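Local coordinates for protein pseudouridylate synthase RPUSD4, mitochondrial (Homo sapiens, PDB 5UBA) that isomerises uridine to pseudouridine in mitochondrial RNAs, including 16S ribosomal RNA, as a synthase of the RluA family, here represented by its catalytic region, at residues A[249-259]-A[269-279]; A[116-124]-A[205-214]. One frame throughout, in Å; residues are numbered along the deposited sequence. Where two conformers were deposited one is given.

Contact 1: residues A[249-259]-A[269-279]; sequences PLHLHARQLIL and LNLVCKLPRFF
The carbonyl oxygen Cys273 O is gripped by two side chains of the facing strand: His253 NE2 donates to it at 2.9 Å, nearly straight (169°), and Arg255 NH1 adds a weak, bent bond. The histidine nitrogen comes from above the carbonyl plane, whereas the oxygen lies within the imidazole plane. With CG anti to the backbone N (chi1 179°), the His253 ring reaches across; Leu275 CA and Pro276 CD cover one face, and Thr87 OG1 engages ND1. Val272 CG1 lies 3.7 Å from Arg255 NE, over one guanidinium face, and Trp116 is the cation-pi partner. Arg255 and Gln256 form a classic beta bulge opposite Lys114 of strand 112-120. Farther along the antiparallel hairpin, paired backbone bonds join Leu257 to Leu271 and Leu259 to Leu269, and Gln256 NE2 reaches Asn270 OD1 at 2.8 Å, the amides twisted 47° apart. Toward the helix, in the aromatic cluster of His251, Phe278 and Phe279, Phe278 turns its edge to the face of His251, whose NE2 bonds Ser282. Hydrogen bonds at both His253 nitrogens fix its ring rotation, and the straight one, helped by the weak one from Arg255, probably helps hold the chain at Cys273, just past the last bridge, Gln256 with Val272.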
loop_
_atom_site.group_PDB
_atom_site.type_symbol
_atom_site.label_atom_id
_atom_site.label_comp_id
_atom_site.label_asym_id
_atom_site.label_seq_id
_atom_site.Cartn_x
_atom_site.Cartn_y
_atom_site.Cartn_z
ATOM N N PRO A 249 8.270 9.313 5.747
ATOM C CA PRO A 249 7.936 8.033 5.105
ATOM C C PRO A 249 6.668 8.111 4.271
ATOM O O PRO A 249 5.800 8.950 4.513
ATOM C CB PRO A 249 7.687 7.101 6.269
ATOM C CG PRO A 249 7.167 7.999 7.330
ATOM C CD PRO A 249 7.975 9.260 7.186
ATOM N N LEU A 250 6.548 7.212 3.312
ATOM C CA LEU A 250 5.248 7.021 2.648
ATOM C C LEU A 250 4.175 6.662 3.675
ATOM O O LEU A 250 4.447 5.965 4.647
ATOM C CB LEU A 250 5.353 5.912 1.621
ATOM C CG LEU A 250 4.199 5.809 0.626
ATOM C CD1 LEU A 250 4.191 6.959 -0.384
ATOM C CD2 LEU A 250 4.307 4.469 -0.077
ATOM N N HIS A 251 2.954 7.175 3.469
ATOM C CA HIS A 251 1.795 6.917 4.320
ATOM C C HIS A 251 0.769 6.116 3.523
ATOM O O HIS A 251 -0.266 6.640 3.100
ATOM C CB HIS A 251 1.178 8.215 4.850
ATOM C CG HIS A 251 2.009 8.894 5.895
ATOM N ND1 HIS A 251 3.280 9.362 5.648
ATOM C CD2 HIS A 251 1.725 9.204 7.172
ATOM C CE1 HIS A 251 3.748 9.924 6.758
ATOM N NE2 HIS A 251 2.835 9.818 7.699
ATOM N N LEU A 252 1.043 4.829 3.364
ATOM C CA LEU A 252 0.161 3.894 2.631
ATOM C C LEU A 252 0.044 2.588 3.402
ATOM O O LEU A 252 1.029 1.858 3.521
ATOM C CB LEU A 252 0.672 3.660 1.221
ATOM C CG LEU A 252 -0.133 2.677 0.352
ATOM C CD1 LEU A 252 -1.561 3.177 0.152
ATOM C CD2 LEU A 252 0.528 2.476 -0.996
ATOM N N HIS A 253 -1.140 2.329 3.933
ATOM C CA HIS A 253 -1.417 1.214 4.832
ATOM C C HIS A 253 -2.462 0.260 4.229
ATOM O O HIS A 253 -3.553 0.699 3.833
ATOM C CB HIS A 253 -1.942 1.775 6.141
ATOM C CG HIS A 253 -2.295 0.741 7.160
ATOM N ND1 HIS A 253 -1.358 -0.108 7.736
ATOM C CD2 HIS A 253 -3.484 0.435 7.723
ATOM C CE1 HIS A 253 -1.968 -0.864 8.629
ATOM N NE2 HIS A 253 -3.255 -0.570 8.639
ATOM N N ALA A 254 -2.120 -1.034 4.211
ATOM C CA ALA A 254 -3.070 -2.082 3.832
ATOM C C ALA A 254 -3.940 -2.334 5.064
ATOM O O ALA A 254 -3.561 -3.031 6.018
ATOM C CB ALA A 254 -2.326 -3.336 3.388
ATOM N N ARG A 255 -5.092 -1.667 5.057
ATOM C CA ARG A 255 -5.998 -1.616 6.185
ATOM C C ARG A 255 -6.853 -2.849 6.350
ATOM O O ARG A 255 -7.121 -3.287 7.472
ATOM C CB ARG A 255 -6.903 -0.383 6.027
ATOM C CG ARG A 255 -8.001 -0.253 7.051
ATOM C CD ARG A 255 -7.446 0.004 8.414
ATOM N NE ARG A 255 -8.508 0.390 9.320
ATOM C CZ ARG A 255 -8.319 0.707 10.593
ATOM N NH1 ARG A 255 -7.100 0.685 11.130
ATOM N NH2 ARG A 255 -9.372 1.070 11.335
ATOM N N GLN A 256 -7.386 -3.349 5.253
ATOM C CA GLN A 256 -8.360 -4.423 5.329
ATOM C C GLN A 256 -8.261 -5.362 4.133
ATOM O O GLN A 256 -8.025 -4.914 3.017
ATOM C CB GLN A 256 -9.758 -3.808 5.379
ATOM C CG GLN A 256 -10.928 -4.775 5.395
ATOM C CD GLN A 256 -12.242 -4.063 5.610
ATOM O OE1 GLN A 256 -12.466 -2.976 5.055
ATOM N NE2 GLN A 256 -13.126 -4.657 6.424
ATOM N N LEU A 257 -8.516 -6.653 4.376
ATOM C CA LEU A 257 -8.699 -7.658 3.333
ATOM C C LEU A 257 -9.924 -8.459 3.656
ATOM O O LEU A 257 -10.061 -8.907 4.794
ATOM C CB LEU A 257 -7.535 -8.651 3.309
ATOM C CG LEU A 257 -6.221 -8.305 2.669
ATOM C CD1 LEU A 257 -5.308 -9.523 2.706
ATOM C CD2 LEU A 257 -6.398 -7.826 1.222
ATOM N N ILE A 258 -10.809 -8.661 2.686
ATOM C CA ILE A 258 -11.959 -9.546 2.902
ATOM C C ILE A 258 -11.771 -10.711 1.925
ATOM O O ILE A 258 -11.783 -10.509 0.707
ATOM C CB ILE A 258 -13.318 -8.852 2.713
ATOM C CG1 ILE A 258 -13.397 -7.565 3.558
ATOM C CG2 ILE A 258 -14.446 -9.828 3.077
ATOM C CD1 ILE A 258 -14.654 -6.753 3.305
ATOM N N LEU A 259 -11.544 -11.903 2.481
ATOM C CA LEU A 259 -11.285 -13.116 1.706
ATOM C C LEU A 259 -12.571 -13.939 1.706
ATOM O O LEU A 259 -13.179 -14.116 2.757
ATOM C CB LEU A 259 -10.201 -13.977 2.361
ATOM C CG LEU A 259 -8.746 -13.551 2.356
ATOM C CD1 LEU A 259 -7.935 -14.475 3.266
ATOM C CD2 LEU A 259 -8.204 -13.640 0.948
ATOM N N LEU A 269 -13.577 -14.120 5.599
ATOM C CA LEU A 269 -12.605 -13.713 6.585
ATOM C C LEU A 269 -12.338 -12.219 6.358
ATOM O O LEU A 269 -11.911 -11.845 5.280
ATOM C CB LEU A 269 -11.330 -14.526 6.419
ATOM C CG LEU A 269 -10.257 -14.350 7.487
ATOM C CD1 LEU A 269 -10.794 -14.467 8.905
ATOM C CD2 LEU A 269 -9.154 -15.367 7.245
ATOM N N ASN A 270 -12.609 -11.399 7.365
ATOM C CA ASN A 270 -12.565 -9.947 7.271
ATOM C C ASN A 270 -11.456 -9.469 8.192
ATOM O O ASN A 270 -11.626 -9.396 9.407
ATOM C CB ASN A 270 -13.932 -9.387 7.671
ATOM C CG ASN A 270 -14.035 -7.885 7.487
ATOM O OD1 ASN A 270 -13.075 -7.143 7.711
ATOM N ND2 ASN A 270 -15.235 -7.421 7.100
ATOM N N LEU A 271 -10.304 -9.162 7.598
ATOM C CA LEU A 271 -9.060 -8.898 8.330
ATOM C C LEU A 271 -8.802 -7.414 8.334
ATOM O O LEU A 271 -8.821 -6.781 7.264
ATOM C CB LEU A 271 -7.897 -9.609 7.630
ATOM C CG LEU A 271 -8.037 -11.136 7.531
ATOM C CD1 LEU A 271 -7.142 -11.720 6.470
ATOM C CD2 LEU A 271 -7.738 -11.851 8.840
ATOM N N VAL A 272 -8.583 -6.823 9.507
ATOM C CA VAL A 272 -8.310 -5.388 9.605
ATOM C C VAL A 272 -7.106 -5.165 10.504
ATOM O O VAL A 272 -6.999 -5.826 11.544
ATOM C CB VAL A 272 -9.534 -4.612 10.126
ATOM C CG1 VAL A 272 -9.203 -3.132 10.365
ATOM C CG2 VAL A 272 -10.699 -4.757 9.154
ATOM N N CYS A 273 -6.232 -4.225 10.112
ATOM C CA CYS A 273 -4.977 -3.911 10.806
ATOM C C CYS A 273 -4.969 -2.464 11.281
ATOM O O CYS A 273 -5.225 -1.538 10.498
ATOM C CB CYS A 273 -3.766 -4.140 9.874
ATOM S SG CYS A 273 -2.189 -4.058 10.714
ATOM N N LYS A 274 -4.611 -2.271 12.556
ATOM C CA LYS A 274 -4.374 -0.934 13.089
ATOM C C LYS A 274 -3.381 -0.154 12.248
ATOM O O LYS A 274 -2.439 -0.706 11.665
ATOM C CB LYS A 274 -3.809 -1.004 14.530
ATOM C CG LYS A 274 -2.407 -1.568 14.638
ATOM C CD LYS A 274 -1.900 -1.681 16.074
ATOM C CE LYS A 274 -0.526 -2.336 16.126
ATOM N NZ LYS A 274 0.509 -1.602 15.345
ATOM N N LEU A 275 -3.539 1.172 12.262
ATOM C CA LEU A 275 -2.573 2.021 11.610
ATOM C C LEU A 275 -1.264 2.033 12.388
ATOM O O LEU A 275 -1.289 1.925 13.638
ATOM C CB LEU A 275 -3.078 3.464 11.544
ATOM C CG LEU A 275 -4.214 3.777 10.580
ATOM C CD1 LEU A 275 -4.815 5.147 10.888
ATOM C CD2 LEU A 275 -3.730 3.693 9.152
ATOM N N PRO A 276 -0.139 2.196 11.696
ATOM C CA PRO A 276 1.137 2.363 12.413
ATOM C C PRO A 276 1.152 3.660 13.210
ATOM O O PRO A 276 0.495 4.627 12.839
ATOM C CB PRO A 276 2.196 2.401 11.313
ATOM C CG PRO A 276 1.496 2.200 10.023
ATOM C CD PRO A 276 0.026 2.225 10.231
ATOM N N ARG A 277 1.887 3.667 14.311
ATOM C CA ARG A 277 1.931 4.852 15.160
ATOM C C ARG A 277 2.371 6.121 14.399
ATOM O O ARG A 277 1.812 7.199 14.638
ATOM C CB ARG A 277 2.794 4.584 16.390
ATOM C CG ARG A 277 2.089 3.704 17.408
ATOM C CD ARG A 277 0.909 4.402 18.061
ATOM N N PHE A 278 3.306 6.011 13.452
ATOM C CA PHE A 278 3.726 7.191 12.676
ATOM C C PHE A 278 2.582 7.813 11.862
ATOM O O PHE A 278 2.485 9.021 11.676
ATOM C CB PHE A 278 4.937 6.941 11.787
ATOM C CG PHE A 278 4.653 6.198 10.508
ATOM C CD1 PHE A 278 4.346 6.876 9.332
ATOM C CD2 PHE A 278 4.765 4.821 10.460
ATOM C CE1 PHE A 278 4.124 6.187 8.147
ATOM C CE2 PHE A 278 4.519 4.123 9.275
ATOM C CZ PHE A 278 4.212 4.827 8.120
ATOM N N PHE A 279 1.737 6.941 11.348
ATOM C CA PHE A 279 0.603 7.346 10.530
ATOM C C PHE A 279 -0.437 7.996 11.429
ATOM O O PHE A 279 -0.979 9.046 11.084
ATOM C CB PHE A 279 0.098 6.071 9.787
ATOM C CG PHE A 279 -0.897 6.296 8.647
ATOM C CD1 PHE A 279 -2.079 7.044 8.787
ATOM C CD2 PHE A 279 -0.684 5.636 7.443
ATOM C CE1 PHE A 279 -2.981 7.158 7.728
ATOM C CE2 PHE A 279 -1.598 5.737 6.397
ATOM C CZ PHE A 279 -2.733 6.488 6.546
HETATM O O HOH W 1 -16.237 -4.565 6.814
#

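Contact 2: residues A[116-124]-A[205-214]; sequences WAITVHVPM and LSFGLDCPIL
Thr119 presents its methyl CG2 to the isobutyl end of Leu205, with CD1 and CD2 each 4.0 Å away, so the methyl is a bump received by the fork of the leucine; the two side chains cross at about a right angle. The same methyl lies 3.5 Å from Cys211 O. The Thr119 hydroxyl sits between the backbone N and the carbonyl carbon (chi1 61°), from where OG1 donates to His121 O at 2.9 Å. A valine here would remove the hydroxyl, which would probably leave His121 O without this donor and the chain just past the strand less firmly held. Farther along, Cys211 SG tucks against the bend at Val122 and Pro123, 3.4 Å from Pro123 N, and Pro123 CB also meets Leu209 CD1. Ala117 CB packs against the end of Ile213, while Ile118 CG2 lies alongside Leu214. The segment after helix 200-209 thus runs along the C-terminal end of strand 112-120 without forming a regular strand: two nearly straight backbone bonds, Leu214 N to Ile118 O at 2.8 Å and Val120 N to Pro212 O at 2.9 Å, frame a single bridge, Thr119 with Ile213. A water links Met124 N to Leu209 O. The chemistry is mostly apolar interlocking pinned by few backbone bonds; Val120 O, buried without a hydrogen-bonding partner, has Cys211 CA at 3.2 Å as a CA-H...O contact.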
loop_
_atom_site.group_PDB
_atom_site.type_symbol
_atom_site.label_atom_id
_atom_site.label_comp_id
_atom_site.label_asym_id
_atom_site.label_seq_id
_atom_site.Cartn_x
_atom_site.Cartn_y
_atom_site.Cartn_z
ATOM N N TRP A 116 -5.527 2.614 3.263
ATOM C CA TRP A 116 -5.690 3.986 3.741
ATOM C C TRP A 116 -4.419 4.740 3.436
ATOM O O TRP A 116 -3.302 4.244 3.665
ATOM C CB TRP A 116 -5.960 4.014 5.236
ATOM C CG TRP A 116 -7.370 3.648 5.628
ATOM C CD1 TRP A 116 -8.367 3.115 4.846
ATOM C CD2 TRP A 116 -7.931 3.806 6.921
ATOM N NE1 TRP A 116 -9.512 2.921 5.595
ATOM C CE2 TRP A 116 -9.264 3.332 6.876
ATOM C CE3 TRP A 116 -7.430 4.300 8.126
ATOM C CZ2 TRP A 116 -10.098 3.346 7.987
ATOM C CZ3 TRP A 116 -8.276 4.323 9.235
ATOM C CH2 TRP A 116 -9.590 3.865 9.153
ATOM N N ALA A 117 -4.574 5.983 2.954
ATOM C CA ALA A 117 -3.454 6.854 2.656
ATOM C C ALA A 117 -3.754 8.261 3.115
ATOM O O ALA A 117 -4.900 8.692 3.119
ATOM C CB ALA A 117 -3.150 6.873 1.181
ATOM N N ILE A 118 -2.712 8.976 3.505
ATOM C CA ILE A 118 -2.814 10.433 3.663
ATOM C C ILE A 118 -2.297 11.051 2.404
ATOM O O ILE A 118 -1.216 10.703 1.925
ATOM C CB ILE A 118 -1.988 10.945 4.848
ATOM C CG1 ILE A 118 -2.511 10.335 6.139
ATOM C CG2 ILE A 118 -2.038 12.491 4.890
ATOM C CD1 ILE A 118 -1.748 10.810 7.365
ATOM N N THR A 119 -3.074 11.984 1.855
ATOM C CA THR A 119 -2.719 12.676 0.630
ATOM C C THR A 119 -2.488 14.132 0.903
ATOM O O THR A 119 -3.064 14.716 1.815
ATOM C CB THR A 119 -3.777 12.529 -0.495
ATOM O OG1 THR A 119 -5.026 13.085 -0.070
ATOM C CG2 THR A 119 -3.974 11.057 -0.838
ATOM N N VAL A 120 -1.600 14.673 0.103
ATOM C CA VAL A 120 -1.347 16.094 0.009
ATOM C C VAL A 120 -2.427 16.581 -0.984
ATOM O O VAL A 120 -2.566 16.021 -2.070
ATOM C CB VAL A 120 0.075 16.319 -0.545
ATOM C CG1 VAL A 120 0.339 17.800 -0.799
ATOM C CG2 VAL A 120 1.110 15.692 0.382
ATOM N N HIS A 121 -3.206 17.563 -0.610
ATOM C CA HIS A 121 -4.360 17.993 -1.381
ATOM C C HIS A 121 -5.494 17.004 -1.222
ATOM O O HIS A 121 -5.298 15.810 -0.913
ATOM C CB HIS A 121 -4.079 18.231 -2.881
ATOM C CG HIS A 121 -2.810 18.975 -3.151
ATOM N ND1 HIS A 121 -2.529 20.201 -2.582
ATOM C CD2 HIS A 121 -1.741 18.663 -3.921
ATOM C CE1 HIS A 121 -1.340 20.605 -2.985
ATOM N NE2 HIS A 121 -0.836 19.692 -3.795
ATOM N N VAL A 122 -6.690 17.501 -1.492
ATOM C CA VAL A 122 -7.928 16.761 -1.267
ATOM C C VAL A 122 -8.509 16.345 -2.610
ATOM O O VAL A 122 -8.807 17.208 -3.453
ATOM C CB VAL A 122 -8.955 17.632 -0.519
ATOM C CG1 VAL A 122 -10.243 16.859 -0.257
ATOM C CG2 VAL A 122 -8.375 18.193 0.778
ATOM N N PRO A 123 -8.723 15.039 -2.830
ATOM C CA PRO A 123 -9.274 14.587 -4.096
ATOM C C PRO A 123 -10.620 15.258 -4.474
ATOM O O PRO A 123 -11.460 15.462 -3.616
ATOM C CB PRO A 123 -9.480 13.103 -3.863
ATOM C CG PRO A 123 -8.369 12.741 -2.932
ATOM C CD PRO A 123 -8.267 13.898 -2.003
ATOM N N MET A 124 -10.749 15.579 -5.752
ATOM C CA MET A 124 -11.995 16.164 -6.320
ATOM C C MET A 124 -12.381 15.365 -7.572
ATOM O O MET A 124 -11.577 15.283 -8.491
ATOM C CB MET A 124 -11.753 17.615 -6.692
ATOM C CG MET A 124 -12.973 18.384 -7.215
ATOM S SD MET A 124 -12.382 20.001 -7.711
ATOM C CE MET A 124 -11.640 20.539 -6.179
ATOM N N LEU A 205 -3.244 8.277 -7.653
ATOM C CA LEU A 205 -3.445 9.449 -6.788
ATOM C C LEU A 205 -2.619 10.658 -7.243
ATOM O O LEU A 205 -3.130 11.784 -7.295
ATOM C CB LEU A 205 -3.095 9.111 -5.333
ATOM C CG LEU A 205 -4.179 8.429 -4.530
ATOM C CD1 LEU A 205 -3.619 7.875 -3.231
ATOM C CD2 LEU A 205 -5.343 9.360 -4.235
ATOM N N SER A 206 -1.342 10.439 -7.553
ATOM C CA SER A 206 -0.442 11.550 -7.890
ATOM C C SER A 206 -0.779 12.121 -9.254
ATOM O O SER A 206 -1.008 13.323 -9.365
ATOM C CB SER A 206 1.014 11.126 -7.850
ATOM O OG SER A 206 1.792 12.280 -8.112
ATOM N N PHE A 207 -0.827 11.273 -10.268
ATOM C CA PHE A 207 -0.965 11.750 -11.647
ATOM C C PHE A 207 -2.429 11.892 -12.035
ATOM O O PHE A 207 -2.774 12.822 -12.786
ATOM C CB PHE A 207 -0.223 10.813 -12.595
ATOM C CG PHE A 207 1.261 10.785 -12.386
ATOM C CD1 PHE A 207 2.016 11.940 -12.526
ATOM C CD2 PHE A 207 1.911 9.615 -12.070
ATOM C CE1 PHE A 207 3.395 11.923 -12.335
ATOM C CE2 PHE A 207 3.294 9.588 -11.874
ATOM C CZ PHE A 207 4.031 10.741 -11.995
ATOM N N GLY A 208 -3.310 11.027 -11.541
ATOM C CA GLY A 208 -4.731 11.110 -11.877
ATOM C C GLY A 208 -5.497 12.171 -11.117
ATOM O O GLY A 208 -6.374 12.831 -11.656
ATOM N N LEU A 209 -5.207 12.324 -9.835
ATOM C CA LEU A 209 -5.917 13.275 -8.990
ATOM C C LEU A 209 -5.104 14.478 -8.520
ATOM O O LEU A 209 -5.634 15.339 -7.843
ATOM C CB LEU A 209 -6.491 12.535 -7.767
ATOM C CG LEU A 209 -7.583 11.499 -8.059
ATOM C CD1 LEU A 209 -7.814 10.573 -6.890
ATOM C CD2 LEU A 209 -8.882 12.216 -8.421
ATOM N N ASP A 210 -3.806 14.523 -8.827
ATOM C CA ASP A 210 -2.916 15.551 -8.265
ATOM C C ASP A 210 -2.961 15.594 -6.736
ATOM O O ASP A 210 -2.908 16.653 -6.119
ATOM C CB ASP A 210 -3.246 16.935 -8.860
ATOM C CG ASP A 210 -2.190 17.973 -8.550
ATOM O OD1 ASP A 210 -0.995 17.616 -8.425
ATOM O OD2 ASP A 210 -2.563 19.162 -8.397
ATOM N N CYS A 211 -3.064 14.406 -6.123
ATOM C CA CYS A 211 -3.100 14.272 -4.681
ATOM C C CYS A 211 -2.107 13.197 -4.266
ATOM O O CYS A 211 -2.511 12.121 -3.826
ATOM C CB CYS A 211 -4.497 13.925 -4.174
ATOM S SG CYS A 211 -5.749 15.213 -4.461
ATOM N N PRO A 212 -0.804 13.492 -4.386
ATOM C CA PRO A 212 0.155 12.437 -4.039
ATOM C C PRO A 212 0.087 12.059 -2.574
ATOM O O PRO A 212 -0.248 12.860 -1.700
ATOM C CB PRO A 212 1.514 13.039 -4.374
ATOM C CG PRO A 212 1.289 14.509 -4.326
ATOM C CD PRO A 212 -0.141 14.762 -4.715
ATOM N N ILE A 213 0.419 10.809 -2.298
ATOM C CA ILE A 213 0.479 10.366 -0.914
ATOM C C ILE A 213 1.587 11.111 -0.173
ATOM O O ILE A 213 2.659 11.365 -0.747
ATOM C CB ILE A 213 0.705 8.840 -0.881
ATOM C CG1 ILE A 213 -0.476 8.120 -1.553
ATOM C CG2 ILE A 213 0.909 8.332 0.534
ATOM C CD1 ILE A 213 -0.326 6.630 -1.597
ATOM N N LEU A 214 1.330 11.432 1.096
ATOM C CA LEU A 214 2.307 12.059 1.967
ATOM C C LEU A 214 3.547 11.163 2.045
ATOM O O LEU A 214 3.423 9.965 2.330
ATOM C CB LEU A 214 1.746 12.266 3.366
ATOM C CG LEU A 214 2.675 12.911 4.398
ATOM C CD1 LEU A 214 3.082 14.324 4.008
ATOM C CD2 LEU A 214 1.984 12.925 5.747
HETATM O O HOH W 2 -8.322 15.859 -7.267
#

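How the contacts relate
From the N terminus, the first element met by either contact is strand 112-120, and contact 2 closes a loop of 80 residues, rich in strand, when the end of helix 200-209 and the segment after it return to its C-terminal half. Contact 1 then closes a hairpin of only nine intervening residues, so the two loops lie in series and neither nests nor crosses. Strands 112-120 and 252-259 are antiparallel neighbours in one mixed sheet, joined by probable hydrogen bonds; another, His251 N to Leu214 O, ties the two contacts. Both come near Asp83, the probable catalytic residue: the side chain of Leu252 is about 6 Å and that of Ile213 about 9 Å from its side chain.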